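Long-range contacts in protein Ves (Pseudomonas fluorescens, PDB 5V00), which is of unknown biochemical function but, as a bicupin of the HutD family, takes part in histidine utilization: residues S9-W14 / D165-D170; S61-Y66 / N117-P122; Y125-Q130 / I187-R192; D133-F138 / S179-C184; F139-T144 / A173-I178. All coordinates share one frame; numbering follows the deposited sequence.

In the fold
The two cupin units of this bicupin are sampled unequally. Interaction 2 alone lies in the N-terminal part, whereas the other four lie in the C-terminal cupin unit, to which the N-terminal strand 10-14 adds itself. Interactions 1 and 3 lie at the two margins of one five-stranded antiparallel sheet, pairing its outermost strands 10-14 and 125-132 with their neighbours. Interactions 4 and 5 are successive stretches of a single ladder, strand 135-140 against strand 176-181, joined by the Arg137-Asp177 salt bridge. Interactions 1 and 2 are partly buried; 3, 4 and 5 are surface contacts. Backbone hydrogen bonds run through four of them, while interaction 2 relies on apolar packing. Ser140-Glu188 ties interaction 5 to interaction 3.

Interaction 1 (S9-W14 / D165-D170); sequences SAISVW and DCLQVD
Strands 10-14 and 166-170 run antiparallel, and Trp14 leans from the first over the second. Its CG is anti to the carbonyl carbon (chi1 -50°). CB lies 3.6 Å from Cys166 O, the same oxygen that accepts the nearly straight bond from Trp14 N (2.8 Å, 173°). CG and CD1 stay near Cys166 O, 3.5 Å from CD1, and CD1 also touches Cys166 CB, with the Cys166 sulfur farther out at the edge of the five-membered ring. At NE1 the indole N-H donates in its ring plane to Gln168 OE1 (2.8 Å), although it meets that amide from above the carbonyl plane. CE2 and CZ2 skirt the same oxygen, while Ser12 CB lies over one face of the ring. Gln168 reaches this point on an extended chain; its OE1 is also bonded to Thr35 OG1 and its NE2 donates to Asp170 OD1 (2.8 Å), so both ends of the amide are held. A phenylalanine here would lose the N-H and would probably leave the Gln168 amide less firmly oriented. The other side of the sheet is apolar, with Ile11 CG2 3.8 Å from Leu167 CD1. Trp14 also packs on Arg36 of the second subunit. Within this chain, strand 10-14 is the outermost strand of its cupin sheet: the N-terminal strand pairs with 166-170 and so completes the C-terminal unit of the bicupin.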
# COMPACT_ATOMS: atom_id res chain seq x y z
N SER B 9 -6.12 -4.00 -15.59
CA SER B 9 -7.35 -3.71 -14.71
C SER B 9 -7.05 -2.72 -13.57
O SER B 9 -6.87 -1.48 -13.80
CB SER B 9 -7.97 -5.04 -14.13
OG SER B 9 -7.13 -5.78 -13.18
N ALA B 10 -6.91 -3.24 -12.35
CA ALA B 10 -6.72 -2.38 -11.18
C ALA B 10 -5.20 -2.12 -11.01
O ALA B 10 -4.49 -3.09 -10.69
CB ALA B 10 -7.22 -3.08 -10.01
N ILE B 11 -4.74 -0.91 -11.28
CA ILE B 11 -3.32 -0.57 -11.19
C ILE B 11 -3.07 0.25 -9.97
O ILE B 11 -3.82 1.23 -9.72
CB ILE B 11 -2.87 0.19 -12.46
CG1 ILE B 11 -3.01 -0.74 -13.68
CG2 ILE B 11 -1.43 0.68 -12.33
CD1 ILE B 11 -3.01 0.05 -15.01
N SER B 12 -2.07 -0.12 -9.19
CA SER B 12 -1.61 0.66 -8.04
C SER B 12 -0.15 1.02 -8.22
O SER B 12 0.59 0.24 -8.79
CB SER B 12 -1.78 -0.17 -6.80
OG SER B 12 -3.12 -0.39 -6.48
N VAL B 13 0.31 2.19 -7.77
CA VAL B 13 1.71 2.54 -7.81
C VAL B 13 2.13 2.82 -6.34
O VAL B 13 1.52 3.66 -5.65
CB VAL B 13 2.06 3.73 -8.71
CG1 VAL B 13 3.54 4.05 -8.68
CG2 VAL B 13 1.54 3.49 -10.13
N TRP B 14 3.11 2.05 -5.84
CA TRP B 14 3.65 2.20 -4.48
C TRP B 14 4.89 3.07 -4.67
O TRP B 14 5.89 2.65 -5.38
CB TRP B 14 3.98 0.83 -3.88
CG TRP B 14 2.91 -0.20 -3.96
CD1 TRP B 14 2.85 -1.34 -4.71
CD2 TRP B 14 1.64 -0.08 -3.35
NE1 TRP B 14 1.67 -1.99 -4.53
CE2 TRP B 14 0.88 -1.20 -3.72
CE3 TRP B 14 1.04 0.93 -2.60
CZ2 TRP B 14 -0.44 -1.38 -3.34
CZ3 TRP B 14 -0.29 0.74 -2.21
CH2 TRP B 14 -1.01 -0.42 -2.59
N ASP B 165 10.37 2.36 -6.67
CA ASP B 165 8.92 2.46 -6.82
C ASP B 165 8.42 1.13 -7.42
O ASP B 165 9.21 0.42 -8.10
CB ASP B 165 8.54 3.61 -7.75
CG ASP B 165 8.84 5.00 -7.21
OD1 ASP B 165 9.03 5.18 -5.97
OD2 ASP B 165 8.87 5.94 -8.05
N CYS B 166 7.18 0.75 -7.15
CA CYS B 166 6.63 -0.53 -7.61
C CYS B 166 5.22 -0.39 -8.13
O CYS B 166 4.39 0.15 -7.44
CB CYS B 166 6.60 -1.48 -6.40
SG CYS B 166 6.14 -3.17 -6.71
N LEU B 167 4.95 -0.87 -9.35
CA LEU B 167 3.63 -0.93 -9.91
C LEU B 167 3.05 -2.28 -9.62
O LEU B 167 3.77 -3.31 -9.63
CB LEU B 167 3.73 -0.69 -11.40
CG LEU B 167 2.39 -0.67 -12.10
CD1 LEU B 167 2.30 0.43 -13.13
CD2 LEU B 167 2.05 -2.01 -12.69
N GLN B 168 1.76 -2.33 -9.28
CA GLN B 168 1.03 -3.55 -9.01
C GLN B 168 -0.27 -3.60 -9.81
O GLN B 168 -1.05 -2.64 -9.78
CB GLN B 168 0.69 -3.68 -7.55
CG GLN B 168 -0.11 -4.90 -7.17
CD GLN B 168 -0.20 -5.14 -5.64
OE1 GLN B 168 0.55 -4.56 -4.87
NE2 GLN B 168 -0.99 -6.13 -5.26
N VAL B 169 -0.46 -4.69 -10.55
CA VAL B 169 -1.74 -4.94 -11.21
C VAL B 169 -2.39 -6.01 -10.36
O VAL B 169 -1.78 -7.07 -9.98
CB VAL B 169 -1.59 -5.46 -12.65
CG1 VAL B 169 -3.01 -5.75 -13.21
CG2 VAL B 169 -0.78 -4.59 -13.46
N ASP B 170 -3.65 -5.85 -10.00
CA ASP B 170 -4.39 -6.83 -9.17
C ASP B 170 -5.69 -7.22 -9.87
O ASP B 170 -6.19 -6.47 -10.69
CB ASP B 170 -4.89 -6.25 -7.86
CG ASP B 170 -3.88 -6.25 -6.77
OD1 ASP B 170 -3.15 -7.26 -6.60
OD2 ASP B 170 -3.98 -5.23 -5.98
O HOH W 1 -3.61 -2.88 -7.80

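Interaction 2 (S61-Y66 / N117-P122); sequences SSFAGY and NLIYSP. With FMT (formic acid), chain I.
Residues 63-66 form a type II beta turn, closed by Tyr66 N to Phe63 O (3.2 Å) and using the positive phi of Gly65 (88°), which brings Tyr66 CA beside Ser121 at the end of strand 113-120. Ile119 reaches between the Phe63 and Tyr66 side chains. With CG1 anti to its backbone N, it sends CD1 over one face of Phe63, 4.0 Å from the ring centroid, in a CH-pi contact, while its CG1 packs on Tyr66 CB at 3.6 Å. The Tyr66 ring has Tyr120 C at its edge, and its CD2 lies 3.6 Å from Ser121 N; its hydroxyl is bonded to Phe45 N, and its ring stacks on Phe45. Gly65 O comes 3.3 Å from Pro122 CD. Farther along the strand, Asn117 ND2 donates to O1 of a formic acid molecule (3.1 Å), probably from the crystallisation liquor, which Arg68 NH2 also bonds. No hydrogen bond joins the two segments, so the turn is held to the strand by apolar side-chain contact and shape fit.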
# COMPACT_ATOMS: atom_id res chain seq x y z
N SER B 61 16.03 -14.39 10.37
CA SER B 61 14.90 -15.20 10.82
C SER B 61 14.54 -16.26 9.85
O SER B 61 14.73 -16.11 8.65
CB SER B 61 13.62 -14.33 10.98
OG SER B 61 13.82 -13.27 11.86
N SER B 62 13.93 -17.29 10.36
CA SER B 62 13.33 -18.34 9.56
C SER B 62 11.83 -18.14 9.35
O SER B 62 11.14 -17.49 10.13
CB SER B 62 13.59 -19.72 10.15
OG SER B 62 14.96 -20.06 9.93
N PHE B 63 11.36 -18.74 8.28
CA PHE B 63 9.96 -18.62 7.84
C PHE B 63 9.62 -19.94 7.33
O PHE B 63 9.50 -20.22 6.11
CB PHE B 63 9.77 -17.54 6.77
CG PHE B 63 10.07 -16.17 7.21
CD1 PHE B 63 11.34 -15.62 7.07
CD2 PHE B 63 9.04 -15.32 7.69
CE1 PHE B 63 11.58 -14.32 7.43
CE2 PHE B 63 9.28 -14.04 8.06
CZ PHE B 63 10.56 -13.51 7.94
N ALA B 64 9.36 -20.86 8.26
CA ALA B 64 9.12 -22.22 7.87
C ALA B 64 7.88 -22.39 6.96
O ALA B 64 6.86 -21.78 7.24
CB ALA B 64 9.00 -23.16 9.11
N GLY B 65 8.04 -23.16 5.89
CA GLY B 65 6.98 -23.41 4.90
C GLY B 65 6.89 -22.41 3.75
O GLY B 65 6.00 -22.55 2.86
N TYR B 66 7.67 -21.34 3.80
CA TYR B 66 7.63 -20.27 2.79
C TYR B 66 8.81 -20.45 1.86
O TYR B 66 9.83 -21.04 2.24
CB TYR B 66 7.70 -18.91 3.42
CG TYR B 66 6.38 -18.60 4.17
CD1 TYR B 66 6.23 -18.91 5.51
CD2 TYR B 66 5.27 -18.08 3.49
CE1 TYR B 66 5.05 -18.64 6.20
CE2 TYR B 66 4.08 -17.81 4.17
CZ TYR B 66 3.98 -18.14 5.51
OH TYR B 66 2.82 -17.89 6.22
N ASN B 117 13.17 -8.22 -1.31
CA ASN B 117 12.71 -9.49 -0.80
C ASN B 117 11.32 -9.90 -1.28
O ASN B 117 10.36 -9.14 -1.03
CB ASN B 117 12.61 -9.42 0.73
CG ASN B 117 14.00 -9.50 1.47
OD1 ASN B 117 15.08 -9.58 0.85
ND2 ASN B 117 13.96 -9.47 2.81
N LEU B 118 11.22 -11.06 -1.91
CA LEU B 118 9.95 -11.75 -2.11
C LEU B 118 9.87 -12.91 -1.18
O LEU B 118 10.81 -13.75 -1.11
CB LEU B 118 9.82 -12.25 -3.54
CG LEU B 118 8.73 -13.18 -3.88
CD1 LEU B 118 7.40 -12.48 -3.68
CD2 LEU B 118 8.85 -13.69 -5.27
N ILE B 119 8.75 -13.07 -0.49
CA ILE B 119 8.46 -14.32 0.18
C ILE B 119 7.04 -14.76 -0.11
O ILE B 119 6.12 -13.89 -0.16
CB ILE B 119 8.71 -14.18 1.67
CG1 ILE B 119 8.44 -15.48 2.43
CG2 ILE B 119 7.86 -13.07 2.29
CD1 ILE B 119 8.94 -15.44 3.85
N TYR B 120 6.85 -16.04 -0.37
CA TYR B 120 5.48 -16.55 -0.63
C TYR B 120 5.31 -17.96 -0.13
O TYR B 120 6.28 -18.70 0.00
CB TYR B 120 5.13 -16.49 -2.13
CG TYR B 120 5.90 -17.44 -3.00
CD1 TYR B 120 7.16 -17.13 -3.51
CD2 TYR B 120 5.38 -18.65 -3.33
CE1 TYR B 120 7.91 -18.07 -4.20
CE2 TYR B 120 6.05 -19.56 -4.12
CZ TYR B 120 7.36 -19.26 -4.55
OH TYR B 120 8.07 -20.16 -5.29
N SER B 121 4.06 -18.33 0.08
CA SER B 121 3.65 -19.72 0.44
C SER B 121 3.44 -20.52 -0.81
O SER B 121 2.49 -20.25 -1.57
CB SER B 121 2.33 -19.71 1.26
OG SER B 121 1.81 -20.99 1.25
N PRO B 122 4.25 -21.57 -1.06
CA PRO B 122 4.05 -22.37 -2.23
C PRO B 122 2.75 -23.18 -2.23
O PRO B 122 2.24 -23.55 -3.27
CB PRO B 122 5.27 -23.31 -2.26
CG PRO B 122 6.27 -22.66 -1.42
CD PRO B 122 5.54 -21.88 -0.37
C FMT I . 16.42 -10.94 5.89
O1 FMT I . 16.17 -10.63 4.70
O2 FMT I . 15.66 -11.88 6.51

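Interaction 3 (Y125-Q130 / I187-R192); sequences YHARLQ and IELTQR
Leu129 and Ile187 lie side by side at the apolar centre, CD1 to CD1 3.8 Å apart. On the same face of the sheet Ala127 CB touches Leu189 CD2 (3.9 Å), and Tyr125 closes the row. The Tyr125 ring runs alongside Gln191, whose CA sits over one face, 4.2 Å from the ring centroid and 28° off its normal; Gln191 CG comes 3.4 Å from Tyr125 OH. Between the two faces the strands pair antiparallel, with reciprocal backbone bonds between His126 and Thr190 and between Arg128 and Glu188. Among the polar groups on the other face, Arg128 points NH1 and NH2 end-on at one oxygen, Gln130 OE1, NH1 along a lone pair and NH2 from above the amide plane. Glu188 OE1 is hydrogen-bonded to Ser140 OG. At the chain's far end Arg192, bent at chi3, lays its guanidinium flat on the His126 ring, centres 4.2 Å apart and planes 18° apart, with NH1 close over CE1. A positive charge on the imidazole would probably be disfavoured there. A water donating to Tyr125 O at 2.6 Å and accepting from Arg192 NH1 pins the guanidinium further. Beneath the apolar row lie Leu118 and Phe116 of strand 113-120, consistent with a place for this antiparallel edge pair in the interface between the two cupin units of a bicupin.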
# COMPACT_ATOMS: atom_id res chain seq x y z
N TYR B 125 0.29 -20.03 -3.40
CA TYR B 125 0.54 -19.23 -4.59
C TYR B 125 1.48 -19.88 -5.57
O TYR B 125 2.51 -20.45 -5.21
CB TYR B 125 1.15 -17.88 -4.21
CG TYR B 125 0.11 -16.97 -3.69
CD1 TYR B 125 -0.32 -17.01 -2.34
CD2 TYR B 125 -0.53 -16.09 -4.58
CE1 TYR B 125 -1.34 -16.15 -1.89
CE2 TYR B 125 -1.57 -15.26 -4.14
CZ TYR B 125 -1.97 -15.31 -2.79
OH TYR B 125 -2.99 -14.51 -2.29
N HIS B 126 1.15 -19.73 -6.83
CA HIS B 126 2.10 -19.83 -7.92
C HIS B 126 2.87 -18.53 -8.04
O HIS B 126 2.32 -17.45 -7.69
CB HIS B 126 1.45 -20.16 -9.21
CG HIS B 126 1.19 -21.63 -9.39
ND1 HIS B 126 2.24 -22.51 -9.62
CD2 HIS B 126 0.05 -22.36 -9.44
CE1 HIS B 126 1.75 -23.74 -9.71
NE2 HIS B 126 0.44 -23.68 -9.59
N ALA B 127 4.12 -18.59 -8.50
CA ALA B 127 5.01 -17.43 -8.49
C ALA B 127 5.95 -17.49 -9.69
O ALA B 127 6.37 -18.57 -10.15
CB ALA B 127 5.85 -17.38 -7.20
N ARG B 128 6.40 -16.31 -10.10
CA ARG B 128 7.45 -16.13 -11.07
C ARG B 128 8.18 -14.86 -10.72
O ARG B 128 7.60 -13.86 -10.28
CB ARG B 128 6.88 -15.99 -12.51
CG ARG B 128 7.91 -16.05 -13.64
CD ARG B 128 7.27 -15.89 -15.01
NE ARG B 128 8.20 -16.08 -16.08
CZ ARG B 128 9.11 -15.22 -16.48
NH1 ARG B 128 9.23 -14.02 -15.96
NH2 ARG B 128 9.87 -15.59 -17.47
N LEU B 129 9.50 -14.87 -10.95
CA LEU B 129 10.30 -13.68 -10.75
C LEU B 129 11.38 -13.59 -11.82
O LEU B 129 12.01 -14.59 -12.10
CB LEU B 129 10.98 -13.75 -9.33
CG LEU B 129 11.92 -12.59 -8.96
CD1 LEU B 129 11.86 -12.23 -7.47
CD2 LEU B 129 13.31 -12.79 -9.41
N GLN B 130 11.60 -12.41 -12.39
CA GLN B 130 12.67 -12.21 -13.36
C GLN B 130 13.15 -10.76 -13.38
O GLN B 130 12.37 -9.83 -13.55
CB GLN B 130 12.12 -12.60 -14.71
CG GLN B 130 13.14 -12.43 -15.84
CD GLN B 130 12.62 -12.86 -17.19
OE1 GLN B 130 11.46 -13.11 -17.38
NE2 GLN B 130 13.54 -12.87 -18.18
N ILE B 187 7.49 -9.64 -11.17
CA ILE B 187 6.97 -10.72 -10.36
C ILE B 187 5.51 -11.00 -10.70
O ILE B 187 4.72 -10.05 -10.88
CB ILE B 187 7.13 -10.43 -8.87
CG1 ILE B 187 8.64 -10.31 -8.53
CG2 ILE B 187 6.43 -11.40 -7.98
CD1 ILE B 187 8.93 -9.81 -7.16
N GLU B 188 5.13 -12.25 -10.77
CA GLU B 188 3.80 -12.62 -11.04
C GLU B 188 3.33 -13.66 -9.99
O GLU B 188 4.04 -14.62 -9.67
CB GLU B 188 3.65 -13.23 -12.40
CG GLU B 188 3.99 -12.28 -13.53
CD GLU B 188 3.83 -12.92 -14.95
OE1 GLU B 188 3.18 -13.93 -15.14
OE2 GLU B 188 4.36 -12.35 -15.82
N LEU B 189 2.15 -13.43 -9.46
CA LEU B 189 1.61 -14.27 -8.38
C LEU B 189 0.17 -14.59 -8.66
O LEU B 189 -0.62 -13.69 -9.03
CB LEU B 189 1.79 -13.56 -7.05
CG LEU B 189 3.23 -13.33 -6.60
CD1 LEU B 189 3.32 -12.13 -5.78
CD2 LEU B 189 3.62 -14.55 -5.74
N THR B 190 -0.19 -15.83 -8.43
CA THR B 190 -1.57 -16.34 -8.62
C THR B 190 -1.95 -17.33 -7.51
O THR B 190 -1.21 -18.28 -7.26
CB THR B 190 -1.69 -17.01 -9.99
OG1 THR B 190 -1.42 -16.05 -11.01
CG2 THR B 190 -3.04 -17.59 -10.19
N GLN B 191 -3.12 -17.13 -6.90
CA GLN B 191 -3.63 -18.02 -5.88
C GLN B 191 -3.84 -19.38 -6.47
O GLN B 191 -4.23 -19.55 -7.65
CB GLN B 191 -4.98 -17.53 -5.39
CG GLN B 191 -4.89 -16.54 -4.33
CD GLN B 191 -6.24 -16.38 -3.62
OE1 GLN B 191 -6.43 -16.83 -2.49
NE2 GLN B 191 -7.19 -15.82 -4.33
N ARG B 192 -3.52 -20.41 -5.72
CA ARG B 192 -3.73 -21.75 -6.21
C ARG B 192 -5.12 -22.15 -5.69
O ARG B 192 -5.57 -21.66 -4.63
CB ARG B 192 -2.71 -22.73 -5.66
CG ARG B 192 -1.34 -22.38 -5.97
CD ARG B 192 -0.29 -23.34 -5.49
NE ARG B 192 -0.56 -24.72 -5.93
CZ ARG B 192 0.32 -25.53 -6.52
NH1 ARG B 192 1.59 -25.17 -6.81
NH2 ARG B 192 -0.06 -26.77 -6.81
O HOH W 2 3.36 -22.90 -5.71

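Interaction 4 (D133-F138 / S179-C184); sequences DGVQRF and SVTGRC
Val180 and Gln136 face each other as a hydrogen-bonded antiparallel pair: Gln136 N meets Val180 O nearly along the C=O axis (2.8 Å), and Val180 N returns a bond to Gln136 O. Two residues further along, Gly182 N donates to Gly134 O at 3.0 Å. Val180 CG2 approaches the edge of the Phe138 ring, 4.1 Å from CE1. Past the end of the ladder Asp133 and Arg183 cross, Asp133 OD2 lying 3.4 Å from Arg183 CD but well out of the guanidinium plane and 4.1 Å from Arg183 NE. No N-H points at it, so the attraction is probably just long-range charge; Arg183 NH1 instead bonds Val132 O. The Gln136 side chain bends at chi2 (-88°) and curls back so that NE2 donates to Asp133 O (2.7 Å), bracing the backbone. An alanine here would remove that amide and would probably leave the backbone at Asp133 and Gly134 less well fixed. This outer ladder of a four-stranded antiparallel sheet is consistent with the second sheet of a cupin sandwich. Strand 176-181 has strand 154-156 on its other side, where Val154 and Val156 meet Val180, while Phe138 packs on Leu186 and Glu188 of strand 184-191.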
# COMPACT_ATOMS: atom_id res chain seq x y z
N ASP B 133 15.87 -5.85 -18.41
CA ASP B 133 16.33 -4.53 -18.75
C ASP B 133 15.93 -4.27 -20.16
O ASP B 133 15.49 -5.17 -20.88
CB ASP B 133 17.82 -4.42 -18.54
CG ASP B 133 18.35 -2.97 -18.48
OD1 ASP B 133 17.62 -1.95 -18.51
OD2 ASP B 133 19.61 -2.93 -18.35
N GLY B 134 16.05 -3.03 -20.58
CA GLY B 134 15.72 -2.69 -21.96
C GLY B 134 14.22 -2.71 -22.20
O GLY B 134 13.40 -2.55 -21.30
N VAL B 135 13.85 -3.03 -23.42
CA VAL B 135 12.45 -3.04 -23.82
C VAL B 135 11.92 -4.48 -23.73
O VAL B 135 12.52 -5.41 -24.24
CB VAL B 135 12.28 -2.45 -25.23
CG1 VAL B 135 10.83 -2.58 -25.68
CG2 VAL B 135 12.74 -1.00 -25.28
N GLN B 136 10.84 -4.69 -23.01
CA GLN B 136 10.28 -6.04 -22.78
C GLN B 136 8.78 -5.98 -23.04
O GLN B 136 8.09 -4.92 -22.91
CB GLN B 136 10.45 -6.45 -21.34
CG GLN B 136 11.90 -6.27 -20.85
CD GLN B 136 12.71 -7.41 -21.12
OE1 GLN B 136 12.21 -8.58 -20.91
NE2 GLN B 136 13.91 -7.21 -21.65
N ARG B 137 8.21 -7.15 -23.39
CA ARG B 137 6.78 -7.27 -23.58
C ARG B 137 6.40 -8.69 -23.24
O ARG B 137 7.06 -9.62 -23.75
CB ARG B 137 6.36 -7.01 -25.02
CG ARG B 137 4.87 -7.02 -25.22
CD ARG B 137 4.53 -6.93 -26.71
NE ARG B 137 3.12 -6.86 -26.99
CZ ARG B 137 2.59 -6.80 -28.19
NH1 ARG B 137 3.41 -6.74 -29.21
NH2 ARG B 137 1.25 -6.78 -28.33
N PHE B 138 5.44 -8.86 -22.37
CA PHE B 138 4.96 -10.16 -22.01
C PHE B 138 3.47 -10.23 -21.93
O PHE B 138 2.80 -9.22 -21.69
CB PHE B 138 5.63 -10.68 -20.73
CG PHE B 138 5.32 -9.87 -19.50
CD1 PHE B 138 6.02 -8.70 -19.24
CD2 PHE B 138 4.36 -10.25 -18.64
CE1 PHE B 138 5.76 -7.94 -18.10
CE2 PHE B 138 4.12 -9.50 -17.49
CZ PHE B 138 4.80 -8.32 -17.26
N SER B 179 3.96 -4.06 -21.69
CA SER B 179 5.27 -3.64 -22.12
C SER B 179 5.96 -2.91 -21.00
O SER B 179 5.32 -2.10 -20.29
CB SER B 179 5.14 -2.70 -23.33
OG SER B 179 4.59 -3.38 -24.51
N VAL B 180 7.27 -3.12 -20.85
CA VAL B 180 8.03 -2.45 -19.84
C VAL B 180 9.34 -1.96 -20.43
O VAL B 180 9.93 -2.66 -21.24
CB VAL B 180 8.38 -3.39 -18.67
CG1 VAL B 180 9.10 -2.66 -17.59
CG2 VAL B 180 7.16 -4.04 -18.12
N THR B 181 9.78 -0.76 -20.07
CA THR B 181 11.10 -0.26 -20.49
C THR B 181 11.89 0.15 -19.31
O THR B 181 11.39 0.95 -18.46
CB THR B 181 10.95 0.95 -21.48
OG1 THR B 181 10.23 0.51 -22.66
CG2 THR B 181 12.32 1.47 -21.86
N GLY B 182 13.07 -0.44 -19.16
CA GLY B 182 14.05 -0.13 -18.09
C GLY B 182 14.38 -1.23 -17.13
O GLY B 182 13.80 -2.32 -17.19
N ARG B 183 15.31 -0.99 -16.22
CA ARG B 183 15.83 -2.02 -15.37
C ARG B 183 14.91 -2.25 -14.18
O ARG B 183 14.70 -1.31 -13.35
CB ARG B 183 17.21 -1.67 -14.91
CG ARG B 183 17.94 -2.78 -14.17
CD ARG B 183 18.82 -3.52 -15.11
NE ARG B 183 19.74 -4.56 -14.58
CZ ARG B 183 19.46 -5.91 -14.49
NH1 ARG B 183 18.24 -6.50 -14.75
NH2 ARG B 183 20.43 -6.71 -14.05
N CYS B 184 14.37 -3.43 -14.06
CA CYS B 184 13.36 -3.71 -13.05
C CYS B 184 13.21 -5.21 -12.83
O CYS B 184 13.75 -6.04 -13.58
CB CYS B 184 12.02 -3.11 -13.49
SG CYS B 184 11.31 -3.85 -15.00
O HOH W 3 12.28 -3.77 -19.16

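Interaction 5 (F139-T144 / A173-I178); sequences FSTAQT and AGLLDI
The Phe139 ring and the Asp177 carboxylate lie side by side, their planes 31° apart. Asp177 OD1 sits 3.8 Å above one face of the ring, offset toward the rim, while OD2 comes 3.5 Å from Phe139 CE2. The acid is placed there with CG anti to its backbone N (chi1 175°), and its OD2 forms a salt bridge with Arg137. Leu175 comes up obliquely beside the ring: its CD1 is 3.8 Å from Phe139 CB and equally near Thr141 CG2. Here the antiparallel ladder of strands 135-140 and 176-181 ends, Ser140 and Leu176 forming its last hydrogen-bonded pair, with Ser140 N to Leu176 O at 2.9 Å and Leu176 N to Ser140 O at 2.8 Å. The chain then leaves through an ST turn, Ser140 OG, the partner of Glu188 in the neighbouring sheet, accepting from Ala142 N (3.1 Å). Past the last pair, a water donates to both Thr141 O and Gly174 O, bridging the two segments where they part.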
# COMPACT_ATOMS: atom_id res chain seq x y z
N PHE B 139 2.93 -11.44 -22.08
CA PHE B 139 1.49 -11.72 -21.93
C PHE B 139 1.36 -12.63 -20.73
O PHE B 139 2.08 -13.66 -20.65
CB PHE B 139 0.86 -12.39 -23.14
CG PHE B 139 1.02 -11.60 -24.40
CD1 PHE B 139 2.25 -11.52 -25.05
CD2 PHE B 139 -0.04 -10.98 -24.95
CE1 PHE B 139 2.43 -10.76 -26.19
CE2 PHE B 139 0.11 -10.20 -26.16
CZ PHE B 139 1.35 -10.12 -26.76
N SER B 140 0.42 -12.32 -19.84
CA SER B 140 0.25 -13.14 -18.66
C SER B 140 -1.17 -13.20 -18.17
O SER B 140 -1.86 -12.16 -18.13
CB SER B 140 1.16 -12.66 -17.55
OG SER B 140 1.02 -13.51 -16.43
N THR B 141 -1.60 -14.41 -17.71
CA THR B 141 -2.85 -14.57 -17.05
C THR B 141 -2.76 -14.39 -15.53
O THR B 141 -3.78 -14.58 -14.84
CB THR B 141 -3.44 -15.96 -17.33
OG1 THR B 141 -2.56 -16.97 -16.76
CG2 THR B 141 -3.69 -16.24 -18.80
N ALA B 142 -1.62 -14.08 -14.99
CA ALA B 142 -1.42 -14.07 -13.56
C ALA B 142 -2.36 -13.05 -12.91
O ALA B 142 -2.69 -11.98 -13.48
CB ALA B 142 0.00 -13.72 -13.20
N GLN B 143 -2.81 -13.40 -11.71
CA GLN B 143 -3.76 -12.52 -11.04
C GLN B 143 -3.12 -11.22 -10.55
O GLN B 143 -3.78 -10.14 -10.57
CB GLN B 143 -4.33 -13.19 -9.80
CG GLN B 143 -5.21 -14.37 -10.00
CD GLN B 143 -5.43 -15.09 -8.60
OE1 GLN B 143 -4.79 -14.79 -7.45
NE2 GLN B 143 -6.35 -16.05 -8.67
N THR B 144 -1.87 -11.31 -10.11
CA THR B 144 -1.14 -10.13 -9.65
C THR B 144 0.20 -10.04 -10.37
O THR B 144 0.91 -11.01 -10.52
CB THR B 144 -0.87 -10.22 -8.14
OG1 THR B 144 -2.12 -10.27 -7.47
CG2 THR B 144 -0.07 -9.04 -7.63
N ALA B 173 -8.08 -11.09 -14.76
CA ALA B 173 -8.80 -12.27 -15.10
C ALA B 173 -8.83 -12.61 -16.60
O ALA B 173 -9.58 -13.45 -17.03
CB ALA B 173 -10.21 -12.16 -14.57
N GLY B 174 -7.94 -12.07 -17.39
CA GLY B 174 -7.77 -12.45 -18.79
C GLY B 174 -6.28 -12.46 -19.12
O GLY B 174 -5.44 -12.61 -18.21
N LEU B 175 -5.92 -12.27 -20.39
CA LEU B 175 -4.51 -12.27 -20.75
C LEU B 175 -4.04 -10.84 -20.84
O LEU B 175 -4.39 -10.13 -21.82
CB LEU B 175 -4.28 -12.97 -22.10
CG LEU B 175 -2.83 -13.21 -22.52
CD1 LEU B 175 -2.12 -14.20 -21.61
CD2 LEU B 175 -2.78 -13.70 -23.98
N LEU B 176 -3.18 -10.44 -19.94
CA LEU B 176 -2.67 -9.09 -19.91
C LEU B 176 -1.52 -8.95 -20.83
O LEU B 176 -0.69 -9.82 -20.88
CB LEU B 176 -2.16 -8.82 -18.51
CG LEU B 176 -3.10 -8.23 -17.52
CD1 LEU B 176 -2.41 -8.36 -16.18
CD2 LEU B 176 -3.26 -6.76 -17.90
N ASP B 177 -1.41 -7.85 -21.59
CA ASP B 177 -0.27 -7.60 -22.49
C ASP B 177 0.45 -6.41 -22.00
O ASP B 177 -0.11 -5.29 -22.04
CB ASP B 177 -0.87 -7.28 -23.89
CG ASP B 177 0.11 -6.89 -24.94
OD1 ASP B 177 1.34 -6.73 -24.78
OD2 ASP B 177 -0.44 -6.76 -26.07
N ILE B 178 1.63 -6.59 -21.49
CA ILE B 178 2.35 -5.58 -20.71
C ILE B 178 3.70 -5.34 -21.36
O ILE B 178 4.51 -6.22 -21.53
CB ILE B 178 2.52 -5.98 -19.20
CG1 ILE B 178 1.14 -6.15 -18.57
CG2 ILE B 178 3.36 -4.91 -18.52
CD1 ILE B 178 1.20 -6.70 -17.16
O HOH W 4 -6.43 -14.48 -15.89